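Local coordinates for protein DNA double-strand break repair nuclease NurA (Sulfolobus solfataricus, PDB 2YGK) that acts as a manganese-dependent nuclease in DNA double-strand break repair and, together with the HerA helicase, stimulates end-resection of linear DNA, at residues 68-74 with 94-100; 74-78 with 90-94; 183-188 with 247-251; 263-268 with 294-298. Numbering follows the deposited sequence.

Contact 1 (68-74 with 94-100); sequences IGIVYAV and QIGIFKP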
# COMPACT_ATOMS: atom_id res chain seq x y z
N ILE A 68 -6.30 1.73 -19.63
CA ILE A 68 -6.97 0.48 -19.99
C ILE A 68 -7.45 -0.32 -18.76
O ILE A 68 -8.32 -1.17 -18.88
CB ILE A 68 -6.06 -0.40 -20.87
CG1 ILE A 68 -6.86 -1.39 -21.72
CG2 ILE A 68 -5.04 -1.18 -20.03
CD1 ILE A 68 -7.59 -0.77 -22.88
N GLY A 69 -6.87 -0.03 -17.60
CA GLY A 69 -7.27 -0.60 -16.33
C GLY A 69 -6.02 -0.87 -15.51
O GLY A 69 -5.00 -0.25 -15.76
N ILE A 70 -6.11 -1.82 -14.57
CA ILE A 70 -4.98 -2.23 -13.75
C ILE A 70 -4.25 -3.37 -14.44
O ILE A 70 -4.71 -4.51 -14.43
CB ILE A 70 -5.42 -2.73 -12.36
CG1 ILE A 70 -6.45 -1.80 -11.73
CG2 ILE A 70 -4.19 -2.86 -11.45
CD1 ILE A 70 -5.99 -0.37 -11.67
N VAL A 71 -3.10 -3.06 -15.01
CA VAL A 71 -2.31 -4.06 -15.71
C VAL A 71 -1.46 -4.80 -14.70
O VAL A 71 -0.62 -4.19 -14.08
CB VAL A 71 -1.37 -3.43 -16.74
CG1 VAL A 71 -0.49 -4.50 -17.40
CG2 VAL A 71 -2.19 -2.64 -17.80
N TYR A 72 -1.68 -6.11 -14.55
CA TYR A 72 -1.00 -6.87 -13.52
C TYR A 72 -0.26 -8.09 -14.05
O TYR A 72 -0.51 -8.58 -15.14
CB TYR A 72 -1.98 -7.36 -12.48
CG TYR A 72 -2.90 -8.43 -13.01
CD1 TYR A 72 -4.10 -8.10 -13.63
CD2 TYR A 72 -2.55 -9.76 -12.93
CE1 TYR A 72 -4.95 -9.09 -14.12
CE2 TYR A 72 -3.37 -10.74 -13.41
CZ TYR A 72 -4.58 -10.41 -14.01
OH TYR A 72 -5.41 -11.42 -14.50
N ALA A 73 0.60 -8.60 -13.20
CA ALA A 73 1.37 -9.77 -13.49
C ALA A 73 1.61 -10.47 -12.18
O ALA A 73 2.04 -9.85 -11.22
CB ALA A 73 2.66 -9.38 -14.15
N VAL A 74 1.33 -11.75 -12.14
CA VAL A 74 1.58 -12.59 -10.97
C VAL A 74 2.43 -13.76 -11.41
O VAL A 74 2.37 -14.18 -12.59
CB VAL A 74 0.27 -13.16 -10.41
CG1 VAL A 74 -0.60 -12.05 -9.78
CG2 VAL A 74 -0.49 -13.91 -11.52
N GLN A 94 0.59 -15.57 -14.60
CA GLN A 94 -0.20 -14.89 -15.62
C GLN A 94 0.06 -13.38 -15.66
O GLN A 94 0.33 -12.77 -14.63
CB GLN A 94 -1.69 -15.14 -15.32
CG GLN A 94 -2.64 -14.74 -16.47
CD GLN A 94 -3.77 -15.74 -16.64
OE1 GLN A 94 -4.31 -16.26 -15.65
NE2 GLN A 94 -4.13 -16.06 -17.90
N ILE A 95 -0.03 -12.79 -16.86
CA ILE A 95 -0.19 -11.32 -17.05
C ILE A 95 -1.61 -11.02 -17.48
O ILE A 95 -2.22 -11.79 -18.20
CB ILE A 95 0.70 -10.77 -18.17
CG1 ILE A 95 2.18 -11.03 -17.88
CG2 ILE A 95 0.49 -9.27 -18.33
CD1 ILE A 95 3.09 -10.70 -19.06
N GLY A 96 -2.15 -9.89 -17.06
CA GLY A 96 -3.53 -9.53 -17.38
C GLY A 96 -3.88 -8.10 -17.04
O GLY A 96 -3.01 -7.33 -16.61
N ILE A 97 -5.16 -7.75 -17.23
CA ILE A 97 -5.71 -6.44 -16.89
C ILE A 97 -6.95 -6.59 -16.02
O ILE A 97 -7.82 -7.34 -16.38
CB ILE A 97 -6.17 -5.69 -18.16
CG1 ILE A 97 -5.03 -5.59 -19.18
CG2 ILE A 97 -6.71 -4.30 -17.82
CD1 ILE A 97 -5.48 -4.98 -20.53
N PHE A 98 -7.05 -5.89 -14.90
CA PHE A 98 -8.35 -5.78 -14.20
C PHE A 98 -9.02 -4.44 -14.50
O PHE A 98 -8.36 -3.45 -14.81
CB PHE A 98 -8.22 -5.89 -12.69
CG PHE A 98 -7.88 -7.26 -12.19
CD1 PHE A 98 -8.37 -8.40 -12.79
CD2 PHE A 98 -7.07 -7.40 -11.06
CE1 PHE A 98 -8.06 -9.66 -12.30
CE2 PHE A 98 -6.74 -8.69 -10.56
CZ PHE A 98 -7.23 -9.81 -11.18
N LYS A 99 -10.35 -4.44 -14.41
CA LYS A 99 -11.13 -3.23 -14.46
C LYS A 99 -10.81 -2.44 -13.20
O LYS A 99 -10.51 -3.04 -12.17
CB LYS A 99 -12.63 -3.54 -14.48
CG LYS A 99 -13.11 -4.27 -15.70
CD LYS A 99 -14.62 -4.19 -15.83
CE LYS A 99 -15.22 -5.49 -16.37
NZ LYS A 99 -16.68 -5.32 -16.67
N PRO A 100 -10.88 -1.09 -13.29
CA PRO A 100 -10.58 -0.19 -12.18
C PRO A 100 -11.39 -0.50 -10.93
O PRO A 100 -12.57 -0.79 -11.03
CB PRO A 100 -10.96 1.17 -12.74
CG PRO A 100 -10.76 1.05 -14.18
CD PRO A 100 -11.13 -0.34 -14.53
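A glycine facing an aromatic ring across antiparallel strands lets the large side chain lie flat on the sheet, as Tyr72 with Gly96 illustrates. With chi1 at 70° (p), the Tyr72 ring swings over the partner strand and fills the hollow above Gly96, whose CA sits 3.9 Å from the ring centroid in a CH-pi contact; an ideal CB there would clash with Tyr72 OH. Phe98 covers the opposite face of the tyrosine in a face-to-face stack, centroids 4.3 Å apart and planes at 27°, so the ring is sandwiched between backbone and phenyl. Hydrogen bonds run both ways in the pairs Ile70–Phe98 and Tyr72–Gly96, such as Tyr72 N to Gly96 O at 2.7 Å. On the other face Ile97 fits between Ile68 and Val71, its CD1 3.9 Å from Ile68 CG2 and its CG1 4.3 Å from Val71 CG2. Gly69 has backbone angles (141°/-156°) that suit glycine alone, and a CB would also strike Phe98 O. Helix 104-123 packs against Tyr72 and Val74, while Ile16 of the second subunit packs on Ile97. This is the open end of the antiparallel hairpin 70-82/85-98, at the edge of the RNase H-like NurA sheet within this chain.

Contact 2 (74-78 with 90-94); sequences VGAES and SEDGQ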
# COMPACT_ATOMS: atom_id res chain seq x y z
N VAL A 74 1.33 -11.75 -12.14
CA VAL A 74 1.58 -12.59 -10.97
C VAL A 74 2.43 -13.76 -11.41
O VAL A 74 2.37 -14.18 -12.59
CB VAL A 74 0.27 -13.16 -10.41
CG1 VAL A 74 -0.60 -12.05 -9.78
CG2 VAL A 74 -0.49 -13.91 -11.52
N GLY A 75 3.18 -14.32 -10.46
CA GLY A 75 3.99 -15.48 -10.73
C GLY A 75 4.37 -16.21 -9.45
O GLY A 75 4.62 -15.60 -8.42
N ALA A 76 4.43 -17.52 -9.51
CA ALA A 76 4.88 -18.29 -8.38
C ALA A 76 5.81 -19.38 -8.89
O ALA A 76 5.72 -19.81 -10.05
CB ALA A 76 3.70 -18.86 -7.58
N GLU A 77 6.72 -19.80 -8.03
CA GLU A 77 7.67 -20.82 -8.35
C GLU A 77 7.84 -21.79 -7.19
O GLU A 77 7.90 -21.38 -6.05
CB GLU A 77 8.99 -20.15 -8.66
CG GLU A 77 10.09 -21.09 -9.07
CD GLU A 77 11.31 -20.34 -9.54
OE1 GLU A 77 12.11 -19.92 -8.76
OE2 GLU A 77 11.50 -20.13 -10.71
N SER A 78 7.91 -23.08 -7.50
CA SER A 78 8.35 -24.09 -6.56
C SER A 78 9.83 -24.38 -6.84
O SER A 78 10.29 -24.34 -7.99
CB SER A 78 7.50 -25.38 -6.63
OG SER A 78 7.63 -26.01 -7.90
N SER A 90 8.55 -26.10 -10.75
CA SER A 90 7.51 -25.50 -11.58
C SER A 90 7.57 -23.98 -11.51
O SER A 90 8.08 -23.41 -10.55
CB SER A 90 6.15 -25.95 -11.08
OG SER A 90 6.10 -27.36 -11.02
N GLU A 91 7.07 -23.35 -12.57
CA GLU A 91 6.78 -21.92 -12.63
C GLU A 91 5.35 -21.75 -13.13
O GLU A 91 4.90 -22.46 -14.02
CB GLU A 91 7.73 -21.19 -13.59
CG GLU A 91 9.22 -21.28 -13.26
CD GLU A 91 9.96 -22.38 -14.02
OE1 GLU A 91 9.49 -23.56 -14.08
OE2 GLU A 91 11.04 -22.06 -14.57
N ASP A 92 4.65 -20.80 -12.57
CA ASP A 92 3.23 -20.65 -12.81
C ASP A 92 2.97 -19.17 -12.64
O ASP A 92 3.28 -18.61 -11.59
CB ASP A 92 2.46 -21.47 -11.78
CG ASP A 92 1.07 -21.83 -12.23
OD1 ASP A 92 0.47 -21.11 -13.07
OD2 ASP A 92 0.55 -22.86 -11.73
N GLY A 93 2.43 -18.53 -13.68
CA GLY A 93 2.20 -17.10 -13.66
C GLY A 93 1.43 -16.58 -14.86
O GLY A 93 1.59 -17.05 -15.97
N GLN A 94 0.59 -15.57 -14.60
CA GLN A 94 -0.20 -14.89 -15.62
C GLN A 94 0.06 -13.38 -15.66
O GLN A 94 0.33 -12.77 -14.63
CB GLN A 94 -1.69 -15.14 -15.32
CG GLN A 94 -2.64 -14.74 -16.47
CD GLN A 94 -3.77 -15.74 -16.64
OE1 GLN A 94 -4.31 -16.26 -15.65
NE2 GLN A 94 -4.13 -16.06 -17.90
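Strands 74-78 and 90-94 run almost exactly antiparallel, at 171°, with their axes 4.5 Å apart at closest approach, as neighbouring arms of a beta hairpin in the central sheet of the RNase H-like NurA domain. Ala76 and Asp92 form a hydrogen-bonded pair, with Ala76 N to Asp92 O at 2.6 Å and Asp92 N to Ala76 O at 2.9 Å, and Glu77 with Glu91 is a non-hydrogen-bonded pair. The arms come closest at the two glycines, where Gly75 CA and Gly93 CA are 3.8 Å apart; a side chain on Gly93 would collide with Val74 O. Glu77 and Glu91 share one face, and their OE2 atoms lie 4.3 Å apart although the charges are alike. The Glu77 side chain is about 7 Å from that of Asp58, a manganese ligand, and the Ala76 side chain about 9 Å from the bound manganese. Val74 and Ala76 turn to the other face, against helix 104-123. Toward the hairpin turn a serine side chain takes over part of the pairing: Ser78 N donates to Ser90 O at 3.1 Å, and both serine hydroxyls bond Asp123 of that helix, while Ser90 N donates to Ser78 OG at 3.0 Å.

Contact 3 (183-188 with 247-251); sequences QFLVSK and EIEVL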
# COMPACT_ATOMS: atom_id res chain seq x y z
N GLN A 183 -8.50 -20.21 1.33
CA GLN A 183 -8.85 -20.98 2.53
C GLN A 183 -9.04 -22.46 2.21
O GLN A 183 -8.60 -23.33 2.95
CB GLN A 183 -10.10 -20.41 3.22
CG GLN A 183 -9.86 -19.07 3.94
CD GLN A 183 -11.08 -18.49 4.67
OE1 GLN A 183 -12.22 -18.93 4.49
NE2 GLN A 183 -10.83 -17.49 5.49
N PHE A 184 -9.66 -22.73 1.07
CA PHE A 184 -9.90 -24.09 0.61
C PHE A 184 -8.59 -24.73 0.19
O PHE A 184 -8.34 -25.90 0.51
CB PHE A 184 -10.89 -24.06 -0.55
CG PHE A 184 -11.07 -25.39 -1.24
CD1 PHE A 184 -11.83 -26.41 -0.66
CD2 PHE A 184 -10.51 -25.61 -2.50
CE1 PHE A 184 -12.01 -27.62 -1.32
CE2 PHE A 184 -10.70 -26.83 -3.17
CZ PHE A 184 -11.45 -27.83 -2.58
N LEU A 185 -7.72 -23.97 -0.47
CA LEU A 185 -6.38 -24.44 -0.82
C LEU A 185 -5.46 -24.73 0.37
O LEU A 185 -4.73 -25.73 0.38
CB LEU A 185 -5.73 -23.44 -1.76
CG LEU A 185 -6.36 -23.47 -3.14
CD1 LEU A 185 -5.83 -22.33 -3.97
CD2 LEU A 185 -6.12 -24.83 -3.83
N VAL A 186 -5.44 -23.85 1.37
CA VAL A 186 -4.67 -24.15 2.60
C VAL A 186 -5.21 -25.43 3.17
O VAL A 186 -4.46 -26.30 3.57
CB VAL A 186 -4.82 -23.06 3.67
CG1 VAL A 186 -4.32 -23.55 5.00
CG2 VAL A 186 -4.07 -21.81 3.23
N SER A 187 -6.53 -25.55 3.19
CA SER A 187 -7.16 -26.72 3.83
C SER A 187 -6.76 -28.04 3.21
O SER A 187 -6.64 -29.03 3.91
CB SER A 187 -8.68 -26.60 3.82
OG SER A 187 -9.05 -25.51 4.63
N LYS A 188 -6.58 -28.06 1.89
CA LYS A 188 -6.14 -29.27 1.21
C LYS A 188 -4.69 -29.58 1.58
O LYS A 188 -4.34 -30.72 1.83
CB LYS A 188 -6.31 -29.15 -0.30
CG LYS A 188 -7.79 -29.00 -0.70
CD LYS A 188 -8.26 -30.03 -1.75
CE LYS A 188 -8.29 -31.48 -1.21
NZ LYS A 188 -9.58 -31.84 -0.53
N GLU A 247 -14.82 -28.26 3.31
CA GLU A 247 -13.50 -28.66 3.85
C GLU A 247 -12.88 -27.57 4.71
O GLU A 247 -12.21 -27.86 5.69
CB GLU A 247 -12.51 -28.95 2.71
CG GLU A 247 -12.95 -30.04 1.73
CD GLU A 247 -12.32 -31.40 1.99
OE1 GLU A 247 -11.45 -31.53 2.89
OE2 GLU A 247 -12.71 -32.36 1.28
N ILE A 248 -13.09 -26.31 4.32
CA ILE A 248 -12.63 -25.17 5.09
C ILE A 248 -13.07 -25.29 6.53
O ILE A 248 -12.28 -25.06 7.45
CB ILE A 248 -13.17 -23.85 4.52
CG1 ILE A 248 -12.45 -23.51 3.22
CG2 ILE A 248 -12.99 -22.71 5.52
CD1 ILE A 248 -13.11 -22.39 2.44
N GLU A 249 -14.34 -25.65 6.75
CA GLU A 249 -14.83 -25.89 8.10
C GLU A 249 -13.92 -26.85 8.86
O GLU A 249 -13.71 -26.63 10.04
CB GLU A 249 -16.29 -26.36 8.09
CG GLU A 249 -17.28 -25.20 7.87
CD GLU A 249 -18.31 -25.47 6.78
OE1 GLU A 249 -18.75 -26.63 6.66
OE2 GLU A 249 -18.68 -24.52 6.04
N VAL A 250 -13.32 -27.85 8.19
CA VAL A 250 -12.33 -28.75 8.84
C VAL A 250 -10.99 -28.05 9.25
O VAL A 250 -10.11 -28.65 9.83
CB VAL A 250 -12.05 -30.05 8.01
CG1 VAL A 250 -11.15 -31.02 8.79
CG2 VAL A 250 -13.34 -30.76 7.65
N LEU A 251 -10.89 -26.76 8.96
CA LEU A 251 -9.75 -25.94 9.33
C LEU A 251 -10.06 -25.05 10.53
O LEU A 251 -9.18 -24.36 11.02
CB LEU A 251 -9.40 -25.07 8.13
CG LEU A 251 -8.11 -24.30 8.10
CD1 LEU A 251 -6.92 -25.25 8.24
CD2 LEU A 251 -8.08 -23.51 6.80
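Ile248, Glu247 and Ser187 lose the most surface here, 72, 65 and 59 Å², and together they show how an irregular segment can be seated against a helix with no direct hydrogen bond between the two. Ile248 is the central knob. Its side chain lies along helix 183-188, where CD1 reaches Gln183 CB at 3.7 Å and Phe184 CB at 4.1 Å, and CG1 approaches Phe184 N at 3.6 Å. One helical turn on, Ser187 presents a small side chain, and its OG lies 3.6 Å from Ile248 CA and 3.1 Å from Leu251 CD2. That hydroxyl is already satisfied, donating to Gln183 O at 2.8 Å, so it can meet hydrocarbon without leaving a polar group wanting. Leu251 also extends CD2 to Val186 CG1, 4.2 Å away. Glu247 closes the margin: its CG rests 4.0 Å from Phe184 CE1, and its OE2 forms a long salt bridge of 3.7 Å with Lys188 NZ, whose main partner is Glu191 of the same helix. Another side of the helix, through Leu185 and Val186, packs on helix 104-123, so helix 171-193 is held between that helix and the loop leading to strand 255-262. The chemistry implies an association carried mainly by apolar fit, with a long salt bridge adding little at the exposed side.

Contact 4 (263-268 with 294-298); sequences LDNGKR and SIKGY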
# COMPACT_ATOMS: atom_id res chain seq x y z
N LEU A 263 18.64 -19.67 13.13
CA LEU A 263 19.33 -20.87 12.62
C LEU A 263 20.84 -20.79 12.75
O LEU A 263 21.52 -21.82 12.70
CB LEU A 263 19.00 -21.13 11.16
CG LEU A 263 17.50 -21.34 10.96
CD1 LEU A 263 17.20 -21.21 9.53
CD2 LEU A 263 16.98 -22.67 11.54
N ASP A 264 21.35 -19.57 12.94
CA ASP A 264 22.78 -19.29 12.84
C ASP A 264 23.13 -18.12 13.76
O ASP A 264 22.43 -17.08 13.76
CB ASP A 264 23.10 -18.95 11.40
CG ASP A 264 24.54 -18.65 11.17
OD1 ASP A 264 25.35 -18.71 12.12
OD2 ASP A 264 24.88 -18.34 9.99
N ASN A 265 24.18 -18.31 14.56
CA ASN A 265 24.65 -17.31 15.51
C ASN A 265 24.73 -15.94 14.87
O ASN A 265 25.38 -15.79 13.86
CB ASN A 265 26.03 -17.68 16.00
CG ASN A 265 26.02 -18.75 17.08
OD1 ASN A 265 24.98 -19.11 17.63
ND2 ASN A 265 27.21 -19.24 17.41
N GLY A 266 24.07 -14.95 15.46
CA GLY A 266 24.23 -13.56 15.05
C GLY A 266 23.30 -13.10 13.94
O GLY A 266 23.30 -11.93 13.56
N LYS A 267 22.49 -14.02 13.43
CA LYS A 267 21.63 -13.73 12.28
C LYS A 267 20.19 -13.48 12.67
O LYS A 267 19.87 -13.34 13.85
CB LYS A 267 21.75 -14.88 11.29
CG LYS A 267 23.17 -15.10 10.84
CD LYS A 267 23.70 -13.85 10.16
CE LYS A 267 25.03 -14.08 9.49
NZ LYS A 267 26.07 -14.42 10.47
N ARG A 268 19.33 -13.35 11.68
CA ARG A 268 17.96 -12.93 11.87
C ARG A 268 17.21 -14.01 12.59
O ARG A 268 17.63 -15.15 12.57
CB ARG A 268 17.31 -12.71 10.50
CG ARG A 268 17.28 -14.00 9.66
CD ARG A 268 16.38 -13.86 8.48
NE ARG A 268 16.96 -12.94 7.52
CZ ARG A 268 16.42 -11.80 7.11
NH1 ARG A 268 15.24 -11.38 7.58
NH2 ARG A 268 17.07 -11.06 6.21
N SER A 294 20.42 -23.62 4.46
CA SER A 294 20.30 -22.23 4.84
C SER A 294 21.59 -21.52 4.59
O SER A 294 22.68 -22.08 4.71
CB SER A 294 19.99 -22.10 6.32
OG SER A 294 18.64 -22.45 6.58
N ILE A 295 21.45 -20.25 4.23
CA ILE A 295 22.56 -19.34 4.15
C ILE A 295 22.28 -18.14 5.01
O ILE A 295 21.16 -17.59 4.97
CB ILE A 295 22.80 -18.93 2.71
CG1 ILE A 295 23.59 -20.05 2.07
CG2 ILE A 295 23.60 -17.63 2.62
CD1 ILE A 295 23.44 -20.04 0.60
N LYS A 296 23.28 -17.76 5.81
CA LYS A 296 23.16 -16.61 6.71
C LYS A 296 21.84 -16.59 7.44
O LYS A 296 21.22 -15.55 7.53
CB LYS A 296 23.34 -15.28 5.98
CG LYS A 296 24.82 -14.89 5.76
CD LYS A 296 24.98 -13.96 4.54
CE LYS A 296 26.46 -13.69 4.26
NZ LYS A 296 27.10 -13.04 5.42
N GLY A 297 21.40 -17.75 7.93
CA GLY A 297 20.29 -17.82 8.84
C GLY A 297 18.96 -18.05 8.17
O GLY A 297 17.97 -18.18 8.88
N TYR A 298 18.92 -18.14 6.83
CA TYR A 298 17.66 -18.32 6.09
C TYR A 298 17.71 -19.38 4.98
O TYR A 298 18.69 -19.46 4.22
CB TYR A 298 17.29 -16.98 5.46
CG TYR A 298 15.89 -16.89 4.89
CD1 TYR A 298 14.82 -16.70 5.72
CD2 TYR A 298 15.65 -17.03 3.52
CE1 TYR A 298 13.51 -16.61 5.21
CE2 TYR A 298 14.36 -16.95 3.00
CZ TYR A 298 13.29 -16.74 3.86
OH TYR A 298 11.99 -16.62 3.38
O HOH W 1 22.95 -20.22 8.34
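A type II turn from Asp264 to Lys267 packs here on a type I' turn from Ile295 to Tyr298, the tight turn of the small antiparallel hairpin 294-295/298-299, and no direct hydrogen bond joins the two. Leu263, in the common m,t rotamer, extends CD1 to within 3.2 Å of Gly297 O and 3.5 Å of Ser294 OG, which is hydrogen-bonded to Leu290 O. The CA-to-CB bond of Asp264 points toward the other turn; with chi1 t, its OD2 accepts from a water at 3.2 Å that in turn accepts from Gly297 N at 2.9 Å, making a polar bridge. Lys267 is folded through successive m angles at chi1 and chi2, and its CE meets CG of the more extended Lys296 at 3.8 Å, an aliphatic contact. Arg268, with chi1 p, brings its CD to 4.3 Å from Tyr298 CD1. At the centre Gly297, the most covered residue, has phi/psi of 92°/-1°, and a CB there would clash with Lys267 CB. Tyr298 lies about 4 Å, side chain to side chain, from Asp133, a manganese ligand. The 263-268 loop connects antiparallel strands 255-262 and 270-275, while the 294-298 turn follows helix 280-291 and leads into helix 300-309; Leu263 and Tyr298 both pack on Ile270, so the two turns meet over the start of strand 270-275.

In the fold
Contacts 1 and 2 are successive parts of one hairpin, strands 70-82 and 85-98, sharing Val74 and Gln94, with centres 16 Å apart; contact 2 lies nearer the turn, and both touch the second subunit. Contacts 3 and 4 follow along the chain and are separate, their centres 33 Å from each other and on opposite sides of the chain's centre. Contact 3 fixes a loop to helix 171-193, which packs on the same helix 104-123 that covers the hairpin. Contact 4 joins turns beside strand 270-275 of the same mixed sheet. Contacts 2 and 4, centres 27 Å apart, both approach the manganese site, so the sheet spans from the edge facing the second subunit to that metal.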